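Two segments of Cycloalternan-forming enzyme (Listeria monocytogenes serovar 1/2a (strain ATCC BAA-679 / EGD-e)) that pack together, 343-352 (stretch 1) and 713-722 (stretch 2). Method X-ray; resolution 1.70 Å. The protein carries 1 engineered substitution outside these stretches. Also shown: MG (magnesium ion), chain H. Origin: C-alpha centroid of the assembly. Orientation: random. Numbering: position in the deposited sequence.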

# COMPACT_ATOMS: atom_id res chain seq x y z
N GLN A 343 -11.56 7.00 -8.75
CA GLN A 343 -10.11 6.95 -8.49
C GLN A 343 -9.57 5.54 -8.48
O GLN A 343 -8.44 5.28 -8.92
CB GLN A 343 -9.73 7.63 -7.16
CG GLN A 343 -10.22 9.07 -7.06
CD GLN A 343 -9.53 9.99 -8.05
OE1 GLN A 343 -10.03 10.23 -9.16
NE2 GLN A 343 -8.38 10.51 -7.66
N ASN A 344 -10.39 4.61 -7.98
CA ASN A 344 -9.97 3.23 -7.94
C ASN A 344 -9.92 2.60 -9.32
O ASN A 344 -9.09 1.73 -9.59
CB ASN A 344 -10.86 2.45 -6.99
CG ASN A 344 -10.69 2.92 -5.57
OD1 ASN A 344 -9.55 2.99 -5.08
ND2 ASN A 344 -11.79 3.31 -4.92
N ASP A 345 -10.79 3.10 -10.20
CA ASP A 345 -10.77 2.69 -11.60
C ASP A 345 -9.52 3.21 -12.32
O ASP A 345 -9.01 2.54 -13.23
CB ASP A 345 -12.02 3.16 -12.32
CG ASP A 345 -12.24 2.43 -13.63
OD1 ASP A 345 -12.07 1.19 -13.63
OD2 ASP A 345 -12.56 3.10 -14.63
N ILE A 346 -9.01 4.38 -11.90
CA ILE A 346 -7.75 4.89 -12.45
C ILE A 346 -6.63 3.91 -12.09
O ILE A 346 -5.82 3.53 -12.94
CB ILE A 346 -7.44 6.32 -11.96
CG1 ILE A 346 -8.44 7.30 -12.62
CG2 ILE A 346 -5.99 6.72 -12.22
CD1 ILE A 346 -8.43 8.70 -12.01
N VAL A 347 -6.61 3.47 -10.82
CA VAL A 347 -5.66 2.43 -10.39
C VAL A 347 -5.82 1.14 -11.19
O VAL A 347 -4.81 0.55 -11.62
CB VAL A 347 -5.71 2.19 -8.86
CG1 VAL A 347 -4.66 1.15 -8.44
CG2 VAL A 347 -5.42 3.51 -8.17
N ASN A 348 -7.07 0.70 -11.40
CA ASN A 348 -7.30 -0.47 -12.24
C ASN A 348 -6.68 -0.30 -13.64
O ASN A 348 -6.02 -1.22 -14.14
CB ASN A 348 -8.78 -0.80 -12.37
CG ASN A 348 -9.01 -2.07 -13.13
OD1 ASN A 348 -8.61 -3.15 -12.69
ND2 ASN A 348 -9.61 -1.95 -14.32
N ASN A 349 -6.90 0.87 -14.25
CA ASN A 349 -6.34 1.13 -15.60
C ASN A 349 -4.82 1.08 -15.59
O ASN A 349 -4.21 0.55 -16.51
CB ASN A 349 -6.89 2.44 -16.19
CG ASN A 349 -8.38 2.37 -16.44
OD1 ASN A 349 -8.95 1.28 -16.51
ND2 ASN A 349 -9.04 3.53 -16.56
N TYR A 350 -4.21 1.61 -14.53
CA TYR A 350 -2.78 1.52 -14.36
C TYR A 350 -2.35 0.04 -14.31
O TYR A 350 -1.35 -0.33 -14.92
CB TYR A 350 -2.35 2.30 -13.10
CG TYR A 350 -0.97 1.95 -12.62
CD1 TYR A 350 0.17 2.43 -13.29
CD2 TYR A 350 -0.78 1.10 -11.53
CE1 TYR A 350 1.44 2.09 -12.88
CE2 TYR A 350 0.51 0.73 -11.11
CZ TYR A 350 1.61 1.24 -11.79
OH TYR A 350 2.87 0.86 -11.41
N THR A 351 -3.11 -0.80 -13.59
CA THR A 351 -2.76 -2.23 -13.53
C THR A 351 -3.00 -2.96 -14.85
O THR A 351 -2.37 -3.99 -15.11
CB THR A 351 -3.44 -2.97 -12.36
OG1 THR A 351 -4.86 -3.01 -12.56
CG2 THR A 351 -3.06 -2.33 -11.03
N ASP A 352 -3.87 -2.42 -15.70
CA ASP A 352 -3.99 -2.94 -17.06
C ASP A 352 -2.65 -2.79 -17.79
O ASP A 352 -2.27 -3.65 -18.60
CB ASP A 352 -5.03 -2.18 -17.87
CG ASP A 352 -6.44 -2.50 -17.47
OD1 ASP A 352 -6.74 -3.60 -16.94
OD2 ASP A 352 -7.30 -1.64 -17.73
N ALA A 713 -7.19 -8.18 -7.00
CA ALA A 713 -6.63 -8.95 -8.11
C ALA A 713 -7.48 -8.79 -9.36
O ALA A 713 -6.94 -8.67 -10.48
CB ALA A 713 -6.50 -10.43 -7.73
N ASP A 714 -8.80 -8.76 -9.18
CA ASP A 714 -9.74 -8.67 -10.31
C ASP A 714 -9.96 -7.23 -10.81
O ASP A 714 -10.00 -6.99 -12.03
CB ASP A 714 -11.09 -9.28 -9.94
CG ASP A 714 -11.04 -10.80 -9.82
OD1 ASP A 714 -10.04 -11.44 -10.23
OD2 ASP A 714 -12.03 -11.36 -9.32
N ASN A 715 -10.13 -6.30 -9.87
CA ASN A 715 -10.63 -4.96 -10.19
C ASN A 715 -9.71 -3.81 -9.80
O ASN A 715 -10.09 -2.64 -9.92
CB ASN A 715 -12.01 -4.79 -9.56
CG ASN A 715 -12.98 -5.84 -10.06
OD1 ASN A 715 -13.05 -6.12 -11.26
ND2 ASN A 715 -13.71 -6.44 -9.14
N GLY A 716 -8.50 -4.14 -9.36
CA GLY A 716 -7.51 -3.11 -9.02
C GLY A 716 -7.81 -2.24 -7.82
O GLY A 716 -7.16 -1.20 -7.63
N LYS A 717 -8.81 -2.62 -7.01
CA LYS A 717 -9.15 -1.86 -5.81
C LYS A 717 -8.29 -2.34 -4.64
O LYS A 717 -8.43 -3.47 -4.19
CB LYS A 717 -10.62 -2.02 -5.46
CG LYS A 717 -11.09 -1.06 -4.38
CD LYS A 717 -12.56 -0.80 -4.61
CE LYS A 717 -13.12 -0.01 -3.48
NZ LYS A 717 -14.60 -0.11 -3.65
N SER A 718 -7.40 -1.48 -4.16
CA SER A 718 -6.53 -1.87 -3.04
C SER A 718 -7.34 -2.12 -1.78
O SER A 718 -8.42 -1.55 -1.61
CB SER A 718 -5.47 -0.80 -2.80
OG SER A 718 -4.61 -0.75 -3.94
N MET A 719 -6.80 -2.96 -0.90
CA MET A 719 -7.50 -3.35 0.33
C MET A 719 -7.60 -2.21 1.34
O MET A 719 -8.64 -2.03 1.99
CB MET A 719 -6.82 -4.56 0.96
CG MET A 719 -7.09 -5.83 0.16
SD MET A 719 -6.00 -7.16 0.66
CE MET A 719 -6.81 -7.69 2.16
N MET A 720 -6.51 -1.45 1.48
CA MET A 720 -6.47 -0.36 2.43
C MET A 720 -6.25 0.91 1.64
O MET A 720 -5.28 0.97 0.90
CB MET A 720 -5.31 -0.59 3.40
CG MET A 720 -5.13 0.53 4.40
SD MET A 720 -3.77 0.27 5.57
CE MET A 720 -2.43 0.10 4.40
N ARG A 721 -7.14 1.91 1.77
CA ARG A 721 -7.06 3.09 0.90
C ARG A 721 -7.16 4.41 1.66
O ARG A 721 -7.96 4.55 2.57
CB ARG A 721 -8.18 3.06 -0.17
CG ARG A 721 -8.16 1.83 -1.07
CD ARG A 721 -9.30 1.75 -2.10
NE ARG A 721 -10.63 1.93 -1.49
CZ ARG A 721 -11.21 1.07 -0.65
NH1 ARG A 721 -12.42 1.35 -0.14
NH2 ARG A 721 -10.60 -0.07 -0.33
N GLN A 722 -6.37 5.38 1.22
CA GLN A 722 -6.40 6.74 1.76
C GLN A 722 -7.79 7.30 1.38
O GLN A 722 -8.36 6.93 0.32
CB GLN A 722 -5.26 7.53 1.10
CG GLN A 722 -4.88 8.85 1.78
CD GLN A 722 -5.82 9.98 1.38
OE1 GLN A 722 -6.35 9.99 0.28
NE2 GLN A 722 -6.05 10.93 2.29
MG MG H . -10.77 0.66 -17.49
O HOH W 1 -7.39 1.19 -5.32
O HOH W 2 -11.01 -0.50 -8.63
O HOH W 3 -12.55 -0.92 -11.70
O HOH W 4 -11.47 -0.16 -15.80
O HOH W 5 -11.83 2.37 -17.06
O HOH W 6 -9.85 -1.08 -17.95
O HOH W 7 -12.44 -0.11 -18.55
O HOH W 8 -10.00 1.67 -19.18

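Not one direct hydrogen bond joins these two segments, although polar side chains and carbonyl groups crowd the boundary between them; the backbones come close, and water bridges them. The example illustrates a general principle: a glycine at the end of one helix lets the chain lie almost against the flank of another.

Residues 343-352 form a continuous helix. The other segment finishes a helix at Asn715, turns at Gly716, and runs on through a loop to a short stretch of strand that includes Met720 and Arg721. Gly716 is the first residue to leave helical geometry, and its positive phi of 68° is one that glycine adopts easily. The same residue makes the closest CA-to-CA approach, with its CA 4.2 Å from the CA of Asn348. An ideal CB built on Gly716 would fall 2.6 Å from Asn348 CA, a clash, so both the local turn and the packing suit a residue without a side chain. Val347 closes on the turn from the helix side, Val347 CG1 lying 3.5 Å from Gly716 O. Thr351 borders it more loosely, while Thr351 OG1 donates to Asn348 O (2.7 Å) within its own helix.

Asn348 shows why proximity is not bonding. Asn348 OD1 lies 3.5 Å from Gly716 N, but the angle is poor, and it lies 3.2 Å from Asn715 O, where two acceptors face each other with no proton to share.

Water does the bridging instead. Water 1 donates to Asn344 OD1 (2.8 Å), accepts from Ser718 N (2.9 Å) and gives a weak bond to Gly716 O (3.3 Å), tying the asparagine side chain to the backbone of the loop. Water 2 lies between two carbonyls, 2.7 Å from Asn715 O and a weak 3.1 Å from Asn344 O; two acceptors that could not bond to each other both lie within its reach, though it has too few protons for all the acceptors around it.

Asn344 has the most area covered by the opposing segment. Asn344 ND2 meets the aliphatic CE of Lys717 at 3.9 Å, and Asn344 OD1 sits 3.2 Å from Arg721 CD, a carbon next to the guanidinium group. Arg721 also braces its own segment, Arg721 NH2 donating to Ser718 O at 2.9 Å.

Beyond the contact, magnesium is bound by Asn349 OD1 at 2.2 Å and by five waters. One of these, water 4, donates to Asp345 OD1 (2.6 Å) and accepts from Asn348 ND2 (3.0 Å), linking Asn348 to the metal's hydration shell.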